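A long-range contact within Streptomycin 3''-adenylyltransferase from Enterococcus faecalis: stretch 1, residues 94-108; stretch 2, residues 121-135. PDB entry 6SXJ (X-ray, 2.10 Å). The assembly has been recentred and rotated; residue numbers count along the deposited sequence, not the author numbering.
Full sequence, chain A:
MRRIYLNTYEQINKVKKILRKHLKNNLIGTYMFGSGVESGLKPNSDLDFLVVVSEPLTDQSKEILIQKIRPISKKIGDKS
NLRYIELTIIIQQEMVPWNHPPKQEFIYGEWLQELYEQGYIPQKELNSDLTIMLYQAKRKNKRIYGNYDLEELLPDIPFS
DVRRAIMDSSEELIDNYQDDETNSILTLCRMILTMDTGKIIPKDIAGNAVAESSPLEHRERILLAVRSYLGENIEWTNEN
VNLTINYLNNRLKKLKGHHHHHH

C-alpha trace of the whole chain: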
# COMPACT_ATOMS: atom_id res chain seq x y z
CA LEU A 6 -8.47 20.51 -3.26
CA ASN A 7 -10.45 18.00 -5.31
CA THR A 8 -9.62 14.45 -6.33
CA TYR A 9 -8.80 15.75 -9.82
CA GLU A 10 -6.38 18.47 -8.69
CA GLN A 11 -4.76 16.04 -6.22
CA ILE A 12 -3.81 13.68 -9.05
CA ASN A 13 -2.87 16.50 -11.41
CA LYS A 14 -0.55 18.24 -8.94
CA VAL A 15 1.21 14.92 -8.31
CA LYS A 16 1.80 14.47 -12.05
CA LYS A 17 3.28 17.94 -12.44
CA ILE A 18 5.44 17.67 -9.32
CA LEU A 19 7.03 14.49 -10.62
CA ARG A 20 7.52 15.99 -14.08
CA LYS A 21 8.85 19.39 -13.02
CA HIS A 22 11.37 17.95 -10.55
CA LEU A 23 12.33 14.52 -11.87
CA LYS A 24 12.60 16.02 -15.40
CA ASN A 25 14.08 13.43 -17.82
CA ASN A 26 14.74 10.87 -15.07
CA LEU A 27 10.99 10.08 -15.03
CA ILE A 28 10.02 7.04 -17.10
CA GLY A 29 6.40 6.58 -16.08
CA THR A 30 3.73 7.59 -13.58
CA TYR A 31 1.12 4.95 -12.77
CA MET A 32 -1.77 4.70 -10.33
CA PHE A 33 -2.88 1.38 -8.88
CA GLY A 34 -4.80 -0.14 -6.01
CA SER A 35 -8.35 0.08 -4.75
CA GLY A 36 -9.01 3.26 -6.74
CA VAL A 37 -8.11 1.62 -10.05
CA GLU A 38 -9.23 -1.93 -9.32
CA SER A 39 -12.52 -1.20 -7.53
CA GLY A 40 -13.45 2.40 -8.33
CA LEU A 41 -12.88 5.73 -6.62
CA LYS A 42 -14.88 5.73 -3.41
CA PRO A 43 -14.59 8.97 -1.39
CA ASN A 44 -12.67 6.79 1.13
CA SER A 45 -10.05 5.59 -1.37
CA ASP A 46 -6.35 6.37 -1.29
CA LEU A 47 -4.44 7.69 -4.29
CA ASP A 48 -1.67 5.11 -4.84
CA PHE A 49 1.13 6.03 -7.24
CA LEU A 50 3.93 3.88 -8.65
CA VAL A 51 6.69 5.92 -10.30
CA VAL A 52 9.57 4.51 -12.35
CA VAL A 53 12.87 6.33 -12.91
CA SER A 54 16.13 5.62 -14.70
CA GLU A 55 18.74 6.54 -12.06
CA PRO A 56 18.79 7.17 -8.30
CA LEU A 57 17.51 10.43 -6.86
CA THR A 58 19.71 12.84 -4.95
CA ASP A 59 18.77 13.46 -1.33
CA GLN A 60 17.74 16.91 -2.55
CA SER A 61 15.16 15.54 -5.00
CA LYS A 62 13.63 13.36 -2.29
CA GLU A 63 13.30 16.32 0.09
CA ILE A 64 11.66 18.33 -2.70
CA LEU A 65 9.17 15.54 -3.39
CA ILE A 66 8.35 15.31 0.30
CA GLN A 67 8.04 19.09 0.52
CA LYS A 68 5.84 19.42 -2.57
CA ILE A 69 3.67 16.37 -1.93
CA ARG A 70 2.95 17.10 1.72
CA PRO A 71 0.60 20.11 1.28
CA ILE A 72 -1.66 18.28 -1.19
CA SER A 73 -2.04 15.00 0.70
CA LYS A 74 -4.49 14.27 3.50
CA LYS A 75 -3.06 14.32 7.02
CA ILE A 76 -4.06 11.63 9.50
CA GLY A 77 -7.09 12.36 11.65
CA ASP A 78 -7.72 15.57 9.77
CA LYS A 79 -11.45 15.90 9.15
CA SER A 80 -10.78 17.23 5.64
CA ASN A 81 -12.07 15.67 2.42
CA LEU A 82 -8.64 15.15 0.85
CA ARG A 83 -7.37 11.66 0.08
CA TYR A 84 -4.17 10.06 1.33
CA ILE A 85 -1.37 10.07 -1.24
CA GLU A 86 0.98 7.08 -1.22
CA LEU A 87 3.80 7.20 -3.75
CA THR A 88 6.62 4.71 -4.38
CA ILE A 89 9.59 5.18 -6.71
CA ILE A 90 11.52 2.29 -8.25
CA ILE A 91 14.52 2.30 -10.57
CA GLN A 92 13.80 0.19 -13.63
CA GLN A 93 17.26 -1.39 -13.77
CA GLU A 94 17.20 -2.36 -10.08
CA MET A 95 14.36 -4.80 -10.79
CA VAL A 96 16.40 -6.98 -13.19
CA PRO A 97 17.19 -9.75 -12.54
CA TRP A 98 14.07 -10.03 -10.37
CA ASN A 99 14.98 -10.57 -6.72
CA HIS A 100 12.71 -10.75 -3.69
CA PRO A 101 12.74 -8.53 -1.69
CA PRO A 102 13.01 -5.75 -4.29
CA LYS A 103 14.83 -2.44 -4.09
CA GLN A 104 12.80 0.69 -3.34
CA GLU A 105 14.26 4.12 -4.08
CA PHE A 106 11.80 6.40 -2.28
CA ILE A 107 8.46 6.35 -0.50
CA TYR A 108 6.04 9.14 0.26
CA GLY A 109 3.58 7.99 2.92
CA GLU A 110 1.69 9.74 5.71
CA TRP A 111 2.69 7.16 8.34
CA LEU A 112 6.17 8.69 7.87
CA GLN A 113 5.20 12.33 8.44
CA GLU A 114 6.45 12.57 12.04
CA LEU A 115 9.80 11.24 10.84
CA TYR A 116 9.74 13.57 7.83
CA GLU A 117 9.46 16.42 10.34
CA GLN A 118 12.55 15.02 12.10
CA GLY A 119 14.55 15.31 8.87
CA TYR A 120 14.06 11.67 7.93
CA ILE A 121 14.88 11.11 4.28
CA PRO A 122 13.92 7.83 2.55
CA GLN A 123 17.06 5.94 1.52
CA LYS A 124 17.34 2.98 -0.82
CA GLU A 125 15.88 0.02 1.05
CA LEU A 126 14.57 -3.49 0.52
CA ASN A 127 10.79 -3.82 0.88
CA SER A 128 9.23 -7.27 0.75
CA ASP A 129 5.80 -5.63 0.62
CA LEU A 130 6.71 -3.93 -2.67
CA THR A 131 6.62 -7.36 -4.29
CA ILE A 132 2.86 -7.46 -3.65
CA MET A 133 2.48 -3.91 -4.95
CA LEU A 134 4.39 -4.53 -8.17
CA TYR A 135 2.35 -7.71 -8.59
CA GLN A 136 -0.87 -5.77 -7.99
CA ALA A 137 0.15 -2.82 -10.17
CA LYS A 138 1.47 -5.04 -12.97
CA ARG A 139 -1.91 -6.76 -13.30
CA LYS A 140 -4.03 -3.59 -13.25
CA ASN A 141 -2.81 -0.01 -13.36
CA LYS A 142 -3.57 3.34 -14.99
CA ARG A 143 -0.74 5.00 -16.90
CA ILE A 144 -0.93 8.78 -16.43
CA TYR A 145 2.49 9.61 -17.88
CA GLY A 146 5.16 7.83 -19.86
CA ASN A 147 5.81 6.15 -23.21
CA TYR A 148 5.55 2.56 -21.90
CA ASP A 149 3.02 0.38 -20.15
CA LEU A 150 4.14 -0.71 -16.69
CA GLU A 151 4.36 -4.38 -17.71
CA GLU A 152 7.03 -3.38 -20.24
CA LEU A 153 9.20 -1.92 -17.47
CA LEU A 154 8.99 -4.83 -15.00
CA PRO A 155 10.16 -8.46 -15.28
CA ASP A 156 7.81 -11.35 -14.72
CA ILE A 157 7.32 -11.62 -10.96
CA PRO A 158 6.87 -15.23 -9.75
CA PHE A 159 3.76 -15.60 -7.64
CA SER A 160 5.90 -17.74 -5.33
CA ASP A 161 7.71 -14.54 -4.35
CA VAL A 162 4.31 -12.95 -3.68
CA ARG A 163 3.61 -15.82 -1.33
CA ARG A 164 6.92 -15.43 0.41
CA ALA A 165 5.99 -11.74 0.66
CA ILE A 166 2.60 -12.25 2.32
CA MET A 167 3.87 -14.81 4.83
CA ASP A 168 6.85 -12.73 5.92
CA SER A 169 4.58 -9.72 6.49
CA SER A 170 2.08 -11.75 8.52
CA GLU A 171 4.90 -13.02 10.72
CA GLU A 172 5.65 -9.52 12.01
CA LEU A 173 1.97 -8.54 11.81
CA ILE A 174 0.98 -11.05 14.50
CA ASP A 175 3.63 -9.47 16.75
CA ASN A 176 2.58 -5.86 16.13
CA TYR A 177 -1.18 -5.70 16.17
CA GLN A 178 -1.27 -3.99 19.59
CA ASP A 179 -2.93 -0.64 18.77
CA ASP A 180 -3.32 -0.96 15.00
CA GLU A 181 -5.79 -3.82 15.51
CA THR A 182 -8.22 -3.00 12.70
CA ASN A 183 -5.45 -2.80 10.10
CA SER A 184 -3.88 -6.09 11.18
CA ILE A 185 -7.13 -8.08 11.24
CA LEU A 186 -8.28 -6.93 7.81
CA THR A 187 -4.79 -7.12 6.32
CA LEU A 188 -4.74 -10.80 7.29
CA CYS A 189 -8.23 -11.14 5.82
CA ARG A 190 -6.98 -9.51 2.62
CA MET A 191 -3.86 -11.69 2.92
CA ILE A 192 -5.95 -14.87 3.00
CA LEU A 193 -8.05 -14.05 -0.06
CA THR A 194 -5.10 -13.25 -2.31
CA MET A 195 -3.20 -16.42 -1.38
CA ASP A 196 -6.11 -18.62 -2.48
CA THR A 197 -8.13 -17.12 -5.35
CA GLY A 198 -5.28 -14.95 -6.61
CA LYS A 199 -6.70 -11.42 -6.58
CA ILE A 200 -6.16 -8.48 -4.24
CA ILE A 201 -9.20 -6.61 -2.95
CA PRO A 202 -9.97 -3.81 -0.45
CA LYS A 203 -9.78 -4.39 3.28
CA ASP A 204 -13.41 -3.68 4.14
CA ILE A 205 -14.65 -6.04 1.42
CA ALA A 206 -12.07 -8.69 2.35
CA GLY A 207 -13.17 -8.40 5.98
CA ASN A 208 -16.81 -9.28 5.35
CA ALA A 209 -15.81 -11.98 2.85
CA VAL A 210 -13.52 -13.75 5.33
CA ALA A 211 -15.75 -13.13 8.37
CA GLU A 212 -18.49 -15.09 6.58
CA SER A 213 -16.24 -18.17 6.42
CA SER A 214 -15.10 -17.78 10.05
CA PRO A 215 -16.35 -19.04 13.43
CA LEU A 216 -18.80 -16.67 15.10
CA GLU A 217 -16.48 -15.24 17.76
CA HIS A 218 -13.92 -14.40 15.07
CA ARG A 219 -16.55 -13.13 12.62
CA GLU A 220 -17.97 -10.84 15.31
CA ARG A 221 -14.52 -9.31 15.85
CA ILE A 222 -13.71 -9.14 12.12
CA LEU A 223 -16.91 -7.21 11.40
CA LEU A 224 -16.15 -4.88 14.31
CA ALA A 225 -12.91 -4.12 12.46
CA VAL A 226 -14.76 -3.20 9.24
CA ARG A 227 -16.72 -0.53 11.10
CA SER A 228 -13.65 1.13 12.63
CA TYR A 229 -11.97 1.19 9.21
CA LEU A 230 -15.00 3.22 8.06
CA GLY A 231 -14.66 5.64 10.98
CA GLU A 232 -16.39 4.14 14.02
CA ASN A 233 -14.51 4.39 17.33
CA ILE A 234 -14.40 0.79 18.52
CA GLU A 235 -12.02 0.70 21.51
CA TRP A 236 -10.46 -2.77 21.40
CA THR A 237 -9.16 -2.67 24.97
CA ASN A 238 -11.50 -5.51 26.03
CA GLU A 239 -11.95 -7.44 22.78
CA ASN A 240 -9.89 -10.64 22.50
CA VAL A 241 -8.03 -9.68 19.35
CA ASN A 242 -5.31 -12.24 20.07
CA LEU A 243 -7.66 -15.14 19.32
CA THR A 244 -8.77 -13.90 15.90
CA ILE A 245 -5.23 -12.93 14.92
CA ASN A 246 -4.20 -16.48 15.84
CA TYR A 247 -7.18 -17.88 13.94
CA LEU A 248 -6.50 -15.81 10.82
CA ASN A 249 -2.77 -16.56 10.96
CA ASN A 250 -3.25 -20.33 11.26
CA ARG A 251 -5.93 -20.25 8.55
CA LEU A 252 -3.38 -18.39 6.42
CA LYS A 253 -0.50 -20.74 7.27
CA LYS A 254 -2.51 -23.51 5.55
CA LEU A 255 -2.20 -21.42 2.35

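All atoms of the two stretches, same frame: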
# COMPACT_ATOMS: atom_id res chain seq x y z
N GLU A 94 17.05 -1.66 -11.34
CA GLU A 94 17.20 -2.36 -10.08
C GLU A 94 16.25 -3.54 -9.94
O GLU A 94 16.40 -4.33 -9.00
CB GLU A 94 16.99 -1.40 -8.91
CG GLU A 94 18.08 -0.36 -8.80
CD GLU A 94 18.05 0.37 -7.50
OE1 GLU A 94 16.96 0.36 -6.88
OE2 GLU A 94 19.09 0.95 -7.10
N MET A 95 15.28 -3.68 -10.85
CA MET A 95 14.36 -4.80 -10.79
C MET A 95 14.80 -6.00 -11.61
O MET A 95 14.18 -7.06 -11.51
CB MET A 95 12.97 -4.37 -11.25
CG MET A 95 12.51 -2.98 -10.79
SD MET A 95 12.78 -2.56 -9.06
CE MET A 95 11.77 -3.78 -8.24
N VAL A 96 15.91 -5.90 -12.34
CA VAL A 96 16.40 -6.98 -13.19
C VAL A 96 17.81 -7.32 -12.72
O VAL A 96 18.63 -6.43 -12.53
CB VAL A 96 16.42 -6.58 -14.67
CG1 VAL A 96 15.02 -6.27 -15.18
CG2 VAL A 96 17.36 -5.39 -14.91
N PRO A 97 18.13 -8.62 -12.52
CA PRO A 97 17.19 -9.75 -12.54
C PRO A 97 16.25 -9.66 -11.34
O PRO A 97 16.65 -9.13 -10.30
CB PRO A 97 18.10 -10.98 -12.47
CG PRO A 97 19.36 -10.49 -11.84
CD PRO A 97 19.52 -9.04 -12.23
N TRP A 98 15.02 -10.15 -11.48
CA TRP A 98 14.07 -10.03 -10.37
C TRP A 98 14.63 -10.70 -9.12
O TRP A 98 15.19 -11.80 -9.19
CB TRP A 98 12.73 -10.65 -10.73
CG TRP A 98 11.81 -10.69 -9.55
CD1 TRP A 98 11.42 -11.80 -8.85
CD2 TRP A 98 11.19 -9.58 -8.90
NE1 TRP A 98 10.59 -11.44 -7.82
CE2 TRP A 98 10.43 -10.08 -7.82
CE3 TRP A 98 11.20 -8.19 -9.12
CZ2 TRP A 98 9.68 -9.26 -6.98
CZ3 TRP A 98 10.46 -7.38 -8.28
CH2 TRP A 98 9.71 -7.91 -7.22
N ASN A 99 14.49 -10.03 -7.98
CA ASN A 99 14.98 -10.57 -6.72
C ASN A 99 14.05 -10.12 -5.60
O ASN A 99 13.84 -8.92 -5.41
CB ASN A 99 16.41 -10.11 -6.43
CG ASN A 99 16.88 -10.51 -5.04
OD1 ASN A 99 16.72 -9.77 -4.07
ND2 ASN A 99 17.47 -11.70 -4.94
N HIS A 100 13.50 -11.08 -4.87
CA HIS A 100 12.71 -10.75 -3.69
C HIS A 100 13.59 -10.79 -2.44
O HIS A 100 14.31 -11.77 -2.23
CB HIS A 100 11.55 -11.73 -3.53
CG HIS A 100 10.76 -11.51 -2.29
ND1 HIS A 100 9.84 -10.49 -2.16
CD2 HIS A 100 10.75 -12.17 -1.11
CE1 HIS A 100 9.29 -10.54 -0.96
NE2 HIS A 100 9.83 -11.55 -0.30
N PRO A 101 13.56 -9.75 -1.59
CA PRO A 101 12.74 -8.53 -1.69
C PRO A 101 13.34 -7.48 -2.62
O PRO A 101 14.56 -7.41 -2.75
CB PRO A 101 12.70 -8.03 -0.24
CG PRO A 101 14.01 -8.47 0.34
CD PRO A 101 14.44 -9.73 -0.41
N PRO A 102 12.50 -6.68 -3.28
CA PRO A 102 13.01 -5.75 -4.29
C PRO A 102 13.52 -4.45 -3.68
O PRO A 102 13.23 -4.09 -2.54
CB PRO A 102 11.79 -5.50 -5.18
CG PRO A 102 10.61 -5.69 -4.27
CD PRO A 102 11.02 -6.67 -3.20
N LYS A 103 14.29 -3.73 -4.49
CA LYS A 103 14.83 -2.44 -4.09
C LYS A 103 13.82 -1.33 -4.33
O LYS A 103 13.14 -1.28 -5.36
CB LYS A 103 16.12 -2.16 -4.86
CG LYS A 103 17.33 -3.02 -4.42
CD LYS A 103 18.42 -2.99 -5.50
CE LYS A 103 19.22 -4.29 -5.54
NZ LYS A 103 19.51 -4.73 -6.95
N GLN A 104 13.73 -0.42 -3.36
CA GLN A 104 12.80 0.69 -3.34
C GLN A 104 13.59 1.97 -3.14
O GLN A 104 14.32 2.10 -2.15
CB GLN A 104 11.78 0.50 -2.21
CG GLN A 104 10.90 1.71 -1.93
CD GLN A 104 9.90 1.47 -0.81
OE1 GLN A 104 8.98 0.67 -0.95
NE2 GLN A 104 10.09 2.15 0.31
N GLU A 105 13.44 2.91 -4.07
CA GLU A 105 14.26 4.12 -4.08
C GLU A 105 13.72 5.23 -3.19
O GLU A 105 14.50 6.06 -2.72
CB GLU A 105 14.37 4.66 -5.52
CG GLU A 105 14.99 6.05 -5.62
CD GLU A 105 16.48 6.03 -5.36
OE1 GLU A 105 17.04 4.93 -5.23
OE2 GLU A 105 17.11 7.10 -5.30
N PHE A 106 12.41 5.28 -2.98
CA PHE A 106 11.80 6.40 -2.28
C PHE A 106 10.36 6.04 -1.99
O PHE A 106 9.72 5.32 -2.77
CB PHE A 106 11.88 7.68 -3.11
CG PHE A 106 11.12 8.84 -2.52
CD1 PHE A 106 11.70 9.65 -1.57
CD2 PHE A 106 9.82 9.12 -2.94
CE1 PHE A 106 11.01 10.71 -1.03
CE2 PHE A 106 9.12 10.19 -2.39
CZ PHE A 106 9.72 10.99 -1.44
N ILE A 107 9.85 6.54 -0.87
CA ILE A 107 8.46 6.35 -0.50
C ILE A 107 7.95 7.64 0.12
O ILE A 107 8.53 8.13 1.09
CB ILE A 107 8.27 5.17 0.47
CG1 ILE A 107 6.84 5.14 1.01
CG2 ILE A 107 9.28 5.26 1.61
CD1 ILE A 107 5.79 4.67 -0.02
N TYR A 108 6.87 8.18 -0.44
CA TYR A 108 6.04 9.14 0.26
C TYR A 108 4.87 8.39 0.89
O TYR A 108 4.18 7.62 0.21
CB TYR A 108 5.48 10.26 -0.63
CG TYR A 108 4.75 11.27 0.23
CD1 TYR A 108 5.40 12.41 0.71
CD2 TYR A 108 3.43 11.07 0.61
CE1 TYR A 108 4.74 13.31 1.53
CE2 TYR A 108 2.77 11.97 1.42
CZ TYR A 108 3.44 13.08 1.89
OH TYR A 108 2.78 13.97 2.71
N ILE A 121 14.74 11.02 5.72
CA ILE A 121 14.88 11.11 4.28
C ILE A 121 14.92 9.69 3.74
O ILE A 121 15.90 8.97 3.99
CB ILE A 121 16.13 11.92 3.91
CG1 ILE A 121 16.30 11.97 2.39
CG2 ILE A 121 17.36 11.34 4.63
CD1 ILE A 121 15.51 13.09 1.75
N PRO A 122 13.90 9.22 3.02
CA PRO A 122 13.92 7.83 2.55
C PRO A 122 15.19 7.51 1.77
O PRO A 122 15.56 8.22 0.83
CB PRO A 122 12.66 7.73 1.68
CG PRO A 122 11.72 8.74 2.28
CD PRO A 122 12.61 9.89 2.71
N GLN A 123 15.87 6.45 2.18
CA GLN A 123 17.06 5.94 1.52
C GLN A 123 16.70 4.64 0.82
O GLN A 123 15.70 4.00 1.13
CB GLN A 123 18.20 5.73 2.52
CG GLN A 123 18.79 7.03 3.04
CD GLN A 123 19.16 7.99 1.93
OE1 GLN A 123 19.68 7.58 0.89
NE2 GLN A 123 18.89 9.27 2.13
N LYS A 124 17.54 4.25 -0.14
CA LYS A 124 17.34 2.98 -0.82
C LYS A 124 17.19 1.88 0.22
O LYS A 124 18.01 1.75 1.13
CB LYS A 124 18.52 2.67 -1.75
CG LYS A 124 18.44 1.29 -2.40
CD LYS A 124 17.35 1.21 -3.46
CE LYS A 124 17.57 2.17 -4.63
NZ LYS A 124 19.03 2.41 -4.92
N GLU A 125 16.13 1.09 0.09
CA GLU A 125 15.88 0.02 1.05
C GLU A 125 15.24 -1.15 0.32
O GLU A 125 14.78 -1.04 -0.82
CB GLU A 125 14.98 0.49 2.20
CG GLU A 125 13.85 1.40 1.76
CD GLU A 125 12.82 1.63 2.85
OE1 GLU A 125 12.42 0.64 3.52
OE2 GLU A 125 12.39 2.79 3.03
N LEU A 126 15.22 -2.29 1.01
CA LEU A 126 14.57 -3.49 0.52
C LEU A 126 13.20 -3.58 1.18
O LEU A 126 13.09 -3.33 2.39
CB LEU A 126 15.41 -4.73 0.83
CG LEU A 126 16.63 -4.96 -0.06
CD1 LEU A 126 16.23 -5.60 -1.38
CD2 LEU A 126 17.41 -3.68 -0.31
N ASN A 127 12.17 -3.88 0.40
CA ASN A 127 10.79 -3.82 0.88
C ASN A 127 10.06 -5.04 0.34
O ASN A 127 9.59 -5.04 -0.80
CB ASN A 127 10.11 -2.53 0.45
CG ASN A 127 8.66 -2.46 0.89
OD1 ASN A 127 8.14 -3.38 1.52
ND2 ASN A 127 7.99 -1.36 0.54
N SER A 128 9.94 -6.07 1.18
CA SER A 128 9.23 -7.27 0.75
C SER A 128 7.80 -6.97 0.34
O SER A 128 7.24 -7.64 -0.53
CB SER A 128 9.25 -8.31 1.88
OG SER A 128 8.07 -9.09 1.86
N ASP A 129 7.18 -5.95 0.95
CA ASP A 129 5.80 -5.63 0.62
C ASP A 129 5.68 -5.09 -0.80
O ASP A 129 4.63 -5.23 -1.43
CB ASP A 129 5.24 -4.62 1.62
CG ASP A 129 4.76 -5.26 2.90
OD1 ASP A 129 4.28 -6.41 2.83
OD2 ASP A 129 4.86 -4.63 3.97
N LEU A 130 6.74 -4.46 -1.31
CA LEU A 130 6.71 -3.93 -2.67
C LEU A 130 6.52 -5.03 -3.70
O LEU A 130 6.04 -4.76 -4.81
CB LEU A 130 7.99 -3.15 -2.94
CG LEU A 130 8.16 -2.57 -4.35
CD1 LEU A 130 7.09 -1.53 -4.66
CD2 LEU A 130 9.55 -1.96 -4.47
N THR A 131 6.87 -6.27 -3.36
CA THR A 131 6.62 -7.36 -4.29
C THR A 131 5.12 -7.57 -4.52
O THR A 131 4.71 -7.96 -5.62
CB THR A 131 7.26 -8.66 -3.78
OG1 THR A 131 8.68 -8.56 -3.91
CG2 THR A 131 6.76 -9.86 -4.58
N ILE A 132 4.31 -7.34 -3.49
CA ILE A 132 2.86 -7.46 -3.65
C ILE A 132 2.31 -6.27 -4.42
O ILE A 132 1.34 -6.41 -5.18
CB ILE A 132 2.21 -7.60 -2.27
CG1 ILE A 132 2.93 -8.67 -1.45
CG2 ILE A 132 0.74 -7.94 -2.40
CD1 ILE A 132 2.55 -8.66 0.02
N MET A 133 2.91 -5.10 -4.23
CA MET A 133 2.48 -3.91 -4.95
C MET A 133 2.78 -4.04 -6.43
O MET A 133 1.89 -3.86 -7.27
CB MET A 133 3.17 -2.68 -4.36
CG MET A 133 3.09 -2.59 -2.85
SD MET A 133 4.01 -1.22 -2.15
CE MET A 133 3.72 0.07 -3.37
N LEU A 134 4.03 -4.35 -6.77
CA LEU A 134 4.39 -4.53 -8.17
C LEU A 134 3.55 -5.62 -8.82
O LEU A 134 3.18 -5.52 -9.99
CB LEU A 134 5.88 -4.84 -8.29
CG LEU A 134 6.84 -3.79 -7.74
CD1 LEU A 134 8.29 -4.25 -7.89
CD2 LEU A 134 6.63 -2.46 -8.44
N TYR A 135 3.25 -6.68 -8.07
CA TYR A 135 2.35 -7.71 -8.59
C TYR A 135 0.96 -7.14 -8.83
O TYR A 135 0.36 -7.35 -9.89
CB TYR A 135 2.30 -8.89 -7.62
CG TYR A 135 1.40 -10.01 -8.07
CD1 TYR A 135 1.87 -11.02 -8.90
CD2 TYR A 135 0.07 -10.06 -7.67
CE1 TYR A 135 1.05 -12.05 -9.32
CE2 TYR A 135 -0.76 -11.08 -8.08
CZ TYR A 135 -0.27 -12.07 -8.90
OH TYR A 135 -1.10 -13.09 -9.31

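The two stretches meet along a short antiparallel ribbon, and the second then turns into a helix that packs against the loop preceding the first strand. Together they bury 1034 Å² of surface, counting both sides.

The ribbon is held by main-chain atoms. Gln104 and Glu125 form its hydrogen-bonded pair, with Gln104 N donating to Glu125 O at 2.8 Å and Glu125 N donating to Gln104 O at 3.1 Å. Two residues along each strand, Asn127 N donates to Pro102 O at 3.1 Å. Proline has no amide hydrogen to give, but its carbonyl serves as well as any other, so the ladder continues. At the non-hydrogen-bonded pair in between, Lys103 and Leu126, the alpha carbons approach to 4.7 Å.

Gln104 gives up more surface to the other stretch than any residue here. Its extended side chain (chi1 and chi2 both t) carries the amide to Asn127, where OE1 accepts from ND2 at 2.7 Å in a nearly straight bond. A long, flexible amide suits a buried site of this kind, since it spans the gap and still satisfies a polar partner. Asn127 uses its other end as well: OD1 accepts a weak capping bond from Asp129 N at 2.8 Å, at the turn leading into the helix.

Beyond this turn, Leu130, Thr131 and Leu134 point toward the first stretch. The compact, rigid ring of Pro102 lies against Leu130, CG to CD2 at 3.9 Å. Leu134 CD1 rests in the shallow groove where the side chains of Met95, at the end of the 3-10 segment, and Trp98, in the loop after it, meet, 3.5 Å from Met95 CE and 3.8 Å from Trp98 CZ3; it meets the indole at its edge, near the ring plane. Thr131, short and branched, brings a hydroxyl close to the loop without much bulk. Its OG1 lies 2.9 Å from His100 ND1 in a hydrogen bond in which either atom could be the donor, and the imidazole receives it edge-on.

At the other end of the ribbon, Pro122 points toward the first stretch and fills a hollow lined by Phe106 and Ile107: its CB lies 3.9 Å from Phe106 CD1 and 4.2 Å from Ile107 CG2. A small apolar ring suits such a pocket, having no polar side-chain group to bury.

Lys124 curls its chain, with chi2 and chi3 both p, to place its ammonium near two carboxylates. NZ is 2.6 Å from Glu94 OE2, a hydrogen-bonded salt bridge, and 3.2 Å from Glu105 OE1, a salt bridge whose carboxylate oxygen is less surely placed.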